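PDB 4KQC: periplasmic binding protein/LacI transcriptional regulator from Brachyspira murdochii, which probably binds a carbohydrate as a periplasmic solute-binding protein of the type that serves ABC transporters. Local coordinates for residues N113-F125 with I155-A169. Numbering follows the deposited sequence. Where two conformers were deposited one is given.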
# COMPACT_ATOMS: atom_id res chain seq x y z
N ASN A 113 6.23 0.10 -4.18
CA ASN A 113 6.06 0.68 -2.86
C ASN A 113 7.05 1.77 -2.51
O ASN A 113 6.67 2.81 -1.98
CB ASN A 113 6.09 -0.40 -1.79
CG ASN A 113 4.80 -1.16 -1.73
OD1 ASN A 113 3.69 -0.58 -1.81
ND2 ASN A 113 4.91 -2.45 -1.56
N ARG A 114 8.33 1.52 -2.79
CA ARG A 114 9.36 2.47 -2.43
C ARG A 114 9.20 3.81 -3.19
O ARG A 114 9.26 4.89 -2.59
CB ARG A 114 10.76 1.91 -2.64
CG ARG A 114 11.10 0.87 -1.59
CD ARG A 114 12.33 0.06 -2.00
NE ARG A 114 12.73 -0.83 -0.89
CZ ARG A 114 12.12 -1.98 -0.57
NH1 ARG A 114 11.10 -2.48 -1.29
NH2 ARG A 114 12.56 -2.66 0.47
N ALA A 115 8.86 3.70 -4.48
CA ALA A 115 8.61 4.87 -5.30
C ALA A 115 7.39 5.63 -4.90
O ALA A 115 7.42 6.84 -4.91
CB ALA A 115 8.47 4.43 -6.74
N ALA A 116 6.33 4.94 -4.51
CA ALA A 116 5.12 5.60 -4.10
C ALA A 116 5.37 6.37 -2.80
O ALA A 116 4.93 7.50 -2.60
CB ALA A 116 4.04 4.60 -3.92
N ALA A 117 6.10 5.72 -1.89
CA ALA A 117 6.43 6.33 -0.61
C ALA A 117 7.36 7.53 -0.75
O ALA A 117 7.30 8.45 0.06
CB ALA A 117 7.02 5.27 0.31
N ALA A 118 8.22 7.49 -1.75
CA ALA A 118 9.07 8.61 -2.07
C ALA A 118 8.27 9.80 -2.51
O ALA A 118 8.71 10.92 -2.26
CB ALA A 118 10.12 8.22 -3.09
N ILE A 119 7.12 9.61 -3.17
CA ILE A 119 6.27 10.75 -3.55
C ILE A 119 5.84 11.44 -2.25
O ILE A 119 5.85 12.68 -2.14
CB ILE A 119 5.02 10.32 -4.37
CG1 ILE A 119 5.40 9.66 -5.70
CG2 ILE A 119 4.06 11.50 -4.47
CD1 ILE A 119 4.26 8.95 -6.38
N VAL A 120 5.46 10.64 -1.25
CA VAL A 120 4.97 11.21 -0.02
C VAL A 120 6.14 11.98 0.64
O VAL A 120 5.94 13.05 1.17
CB VAL A 120 4.36 10.14 0.93
CG1 VAL A 120 3.86 10.78 2.22
CG2 VAL A 120 3.18 9.44 0.24
N ALA A 121 7.36 11.43 0.61
CA ALA A 121 8.52 12.15 1.17
C ALA A 121 8.73 13.47 0.46
O ALA A 121 8.96 14.49 1.13
CB ALA A 121 9.78 11.30 1.06
N ASP A 122 8.59 13.46 -0.84
CA ASP A 122 8.78 14.75 -1.61
C ASP A 122 7.78 15.82 -1.12
O ASP A 122 8.15 16.98 -0.84
CB ASP A 122 8.55 14.56 -3.12
CG ASP A 122 9.55 13.66 -3.79
OD1 ASP A 122 10.70 13.52 -3.34
OD2 ASP A 122 9.16 13.03 -4.81
N LYS A 123 6.52 15.43 -0.99
CA LYS A 123 5.48 16.33 -0.54
C LYS A 123 5.69 16.75 0.91
O LYS A 123 5.43 17.92 1.26
CB LYS A 123 4.10 15.66 -0.70
CG LYS A 123 3.72 15.34 -2.11
CD LYS A 123 3.51 16.58 -2.93
CE LYS A 123 3.12 16.10 -4.34
NZ LYS A 123 2.87 17.26 -5.22
N MSE A 124 6.08 15.81 1.78
CA MSE A 124 6.32 16.17 3.17
C MSE A 124 7.48 17.13 3.34
O MSE A 124 7.41 18.04 4.18
CB MSE A 124 6.58 14.89 4.00
CG MSE A 124 6.82 15.16 5.50
SE MSE A 124 5.13 15.34 6.48
CE MSE A 124 4.36 13.48 6.34
N PHE A 125 8.53 16.89 2.59
CA PHE A 125 9.75 17.78 2.63
C PHE A 125 9.38 19.15 2.17
O PHE A 125 9.67 20.13 2.84
CB PHE A 125 10.88 17.23 1.78
CG PHE A 125 12.11 18.05 1.90
CD1 PHE A 125 12.78 18.10 3.15
CD2 PHE A 125 12.51 18.86 0.88
CE1 PHE A 125 13.87 18.90 3.34
CE2 PHE A 125 13.65 19.61 1.05
CZ PHE A 125 14.29 19.64 2.27
N ILE A 155 8.01 -2.85 5.00
CA ILE A 155 9.42 -2.41 4.92
C ILE A 155 9.60 -1.44 3.73
O ILE A 155 10.20 -0.39 3.85
CB ILE A 155 10.36 -3.60 4.85
CG1 ILE A 155 10.28 -4.40 6.20
CG2 ILE A 155 11.77 -3.19 4.53
CD1 ILE A 155 10.92 -5.76 6.07
N GLY A 156 9.09 -1.82 2.57
CA GLY A 156 9.23 -0.98 1.44
C GLY A 156 8.47 0.33 1.49
O GLY A 156 9.02 1.37 1.08
N ARG A 157 7.26 0.32 2.04
CA ARG A 157 6.53 1.59 2.17
C ARG A 157 7.18 2.53 3.17
O ARG A 157 7.06 3.74 3.05
CB ARG A 157 5.07 1.37 2.51
CG ARG A 157 4.28 0.73 1.39
CD ARG A 157 2.81 0.76 1.68
NE ARG A 157 2.01 0.15 0.63
CZ ARG A 157 0.68 0.12 0.64
NH1 ARG A 157 0.02 0.69 1.61
NH2 ARG A 157 -0.01 -0.37 -0.38
N ALA A 158 7.91 2.00 4.14
CA ALA A 158 8.64 2.84 5.11
C ALA A 158 9.98 3.29 4.55
O ALA A 158 10.31 4.49 4.64
CB ALA A 158 8.91 2.05 6.40
N GLU A 159 10.78 2.35 4.07
CA GLU A 159 12.15 2.58 3.55
C GLU A 159 12.09 3.60 2.42
O GLU A 159 12.96 4.46 2.32
CB GLU A 159 12.84 1.31 3.04
CG GLU A 159 13.59 0.46 4.09
CD GLU A 159 14.43 -0.72 3.54
OE1 GLU A 159 14.40 -1.07 2.32
OE2 GLU A 159 15.12 -1.35 4.36
N GLY A 160 11.09 3.46 1.54
CA GLY A 160 10.98 4.39 0.38
C GLY A 160 10.90 5.86 0.82
O GLY A 160 11.50 6.76 0.20
N PHE A 161 10.08 6.11 1.83
CA PHE A 161 9.91 7.41 2.44
C PHE A 161 11.22 7.84 3.13
O PHE A 161 11.73 8.93 2.96
CB PHE A 161 8.72 7.37 3.44
CG PHE A 161 8.48 8.71 4.12
CD1 PHE A 161 9.20 9.04 5.25
CD2 PHE A 161 7.58 9.63 3.62
CE1 PHE A 161 9.07 10.26 5.85
CE2 PHE A 161 7.39 10.84 4.26
CZ PHE A 161 8.14 11.17 5.32
N VAL A 162 11.75 6.98 4.01
CA VAL A 162 12.93 7.33 4.77
C VAL A 162 14.09 7.72 3.84
O VAL A 162 14.77 8.72 4.07
CB VAL A 162 13.30 6.17 5.74
CG1 VAL A 162 14.65 6.40 6.39
CG2 VAL A 162 12.25 6.10 6.80
N LYS A 163 14.35 6.87 2.82
CA LYS A 163 15.47 7.07 1.88
C LYS A 163 15.30 8.40 1.18
O LYS A 163 16.22 9.23 1.16
CB LYS A 163 15.57 5.92 0.84
CG LYS A 163 16.77 5.96 -0.11
CD LYS A 163 17.99 5.18 0.41
CE LYS A 163 19.25 5.32 -0.47
NZ LYS A 163 19.17 4.59 -1.78
N ARG A 164 14.12 8.66 0.64
CA ARG A 164 13.94 9.89 -0.13
C ARG A 164 13.97 11.12 0.79
O ARG A 164 14.58 12.15 0.46
CB ARG A 164 12.66 9.86 -0.93
CG ARG A 164 12.39 11.11 -1.76
CD ARG A 164 13.46 11.30 -2.82
NE ARG A 164 13.10 12.36 -3.75
CZ ARG A 164 13.92 12.96 -4.61
NH1 ARG A 164 15.19 12.58 -4.75
NH2 ARG A 164 13.46 13.96 -5.35
N PHE A 165 13.28 11.08 1.90
CA PHE A 165 13.30 12.22 2.86
C PHE A 165 14.71 12.56 3.37
O PHE A 165 15.10 13.75 3.44
CB PHE A 165 12.39 11.97 4.08
CG PHE A 165 12.08 13.22 4.83
CD1 PHE A 165 12.90 13.67 5.83
CD2 PHE A 165 10.95 13.94 4.54
CE1 PHE A 165 12.63 14.84 6.49
CE2 PHE A 165 10.64 15.07 5.22
CZ PHE A 165 11.46 15.51 6.22
N THR A 166 15.51 11.53 3.60
CA THR A 166 16.88 11.71 4.07
C THR A 166 17.69 12.35 2.98
O THR A 166 18.52 13.24 3.25
CB THR A 166 17.40 10.33 4.54
OG1 THR A 166 16.66 9.97 5.72
CG2 THR A 166 18.86 10.35 4.87
N GLU A 167 17.52 11.91 1.75
CA GLU A 167 18.24 12.47 0.61
C GLU A 167 17.91 13.97 0.49
O GLU A 167 18.81 14.81 0.32
CB GLU A 167 17.90 11.66 -0.66
CG GLU A 167 18.46 12.25 -1.94
CD GLU A 167 17.97 11.59 -3.23
OE1 GLU A 167 16.96 10.85 -3.23
OE2 GLU A 167 18.62 11.86 -4.26
N LEU A 168 16.63 14.30 0.56
CA LEU A 168 16.27 15.71 0.35
C LEU A 168 16.75 16.58 1.53
O LEU A 168 17.29 17.65 1.34
CB LEU A 168 14.75 15.86 0.20
CG LEU A 168 14.13 15.16 -1.02
CD1 LEU A 168 12.63 15.15 -0.94
CD2 LEU A 168 14.61 15.81 -2.31
N ALA A 169 16.51 16.11 2.75
CA ALA A 169 16.77 16.88 3.95
C ALA A 169 18.30 16.96 4.20
O ALA A 169 18.81 17.96 4.74
CB ALA A 169 16.03 16.26 5.15
O HOH W 1 1.30 -1.04 -2.81
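N113 OD1 takes two hydrogen bonds at once. R157 NE donates to it over 3.1 Å; OD1 lies close to the R157 guanidinium plane, whereas NE stands 56° out of the N113 amide plane, not on a lone pair. A water donates to the same oxygen while accepting from R157 NH2. R157 suits this place because its extended chain brings in a guanidinium with several N-H donors: NH1 pairs with D251 and the carbonyl of S212, and the group makes a cation-pi contact with F250. One turn along, G160 brings the backbones together, its CA 3.5 Å from R114 O, where any side chain would strike that carbonyl. G156 likewise spares room for R114, whose guanidinium lies over its CA and reaches E159 OE1 in a salt bridge.

On 113-125 the middle is lined by A117, A118 and A121, whose single methyls let F161, R164 and F165 come in close. The F161 ring sits as a knob among A117, V120, A121 and M124, with A121 CB over its face. D122 OD1 offers its syn lone pair to R164 NE at 2.7 Å, while R164 NH1 binds E167 and L168 CD2 covers one guanidinium face. F125 has CG anti to its backbone N (chi1 -176°), which sends the ring across to helix 155-169: its edge meets the F165 face in a T-shaped pair, planes at 84°, and L168 CB lies over a face of the F125 ring, 3.9 Å from its centroid. A serine replacing F125 would probably leave a gap beside L168 and A169 and deprive F165 of its edge-on partner.

The two helices pack side by side on the sheet of one alpha/beta lobe of the two-lobed periplasmic-binding-protein fold, with Y210 stacking on F161, M248 meeting V120, and V162 and A169 touching its edge strand 179-184.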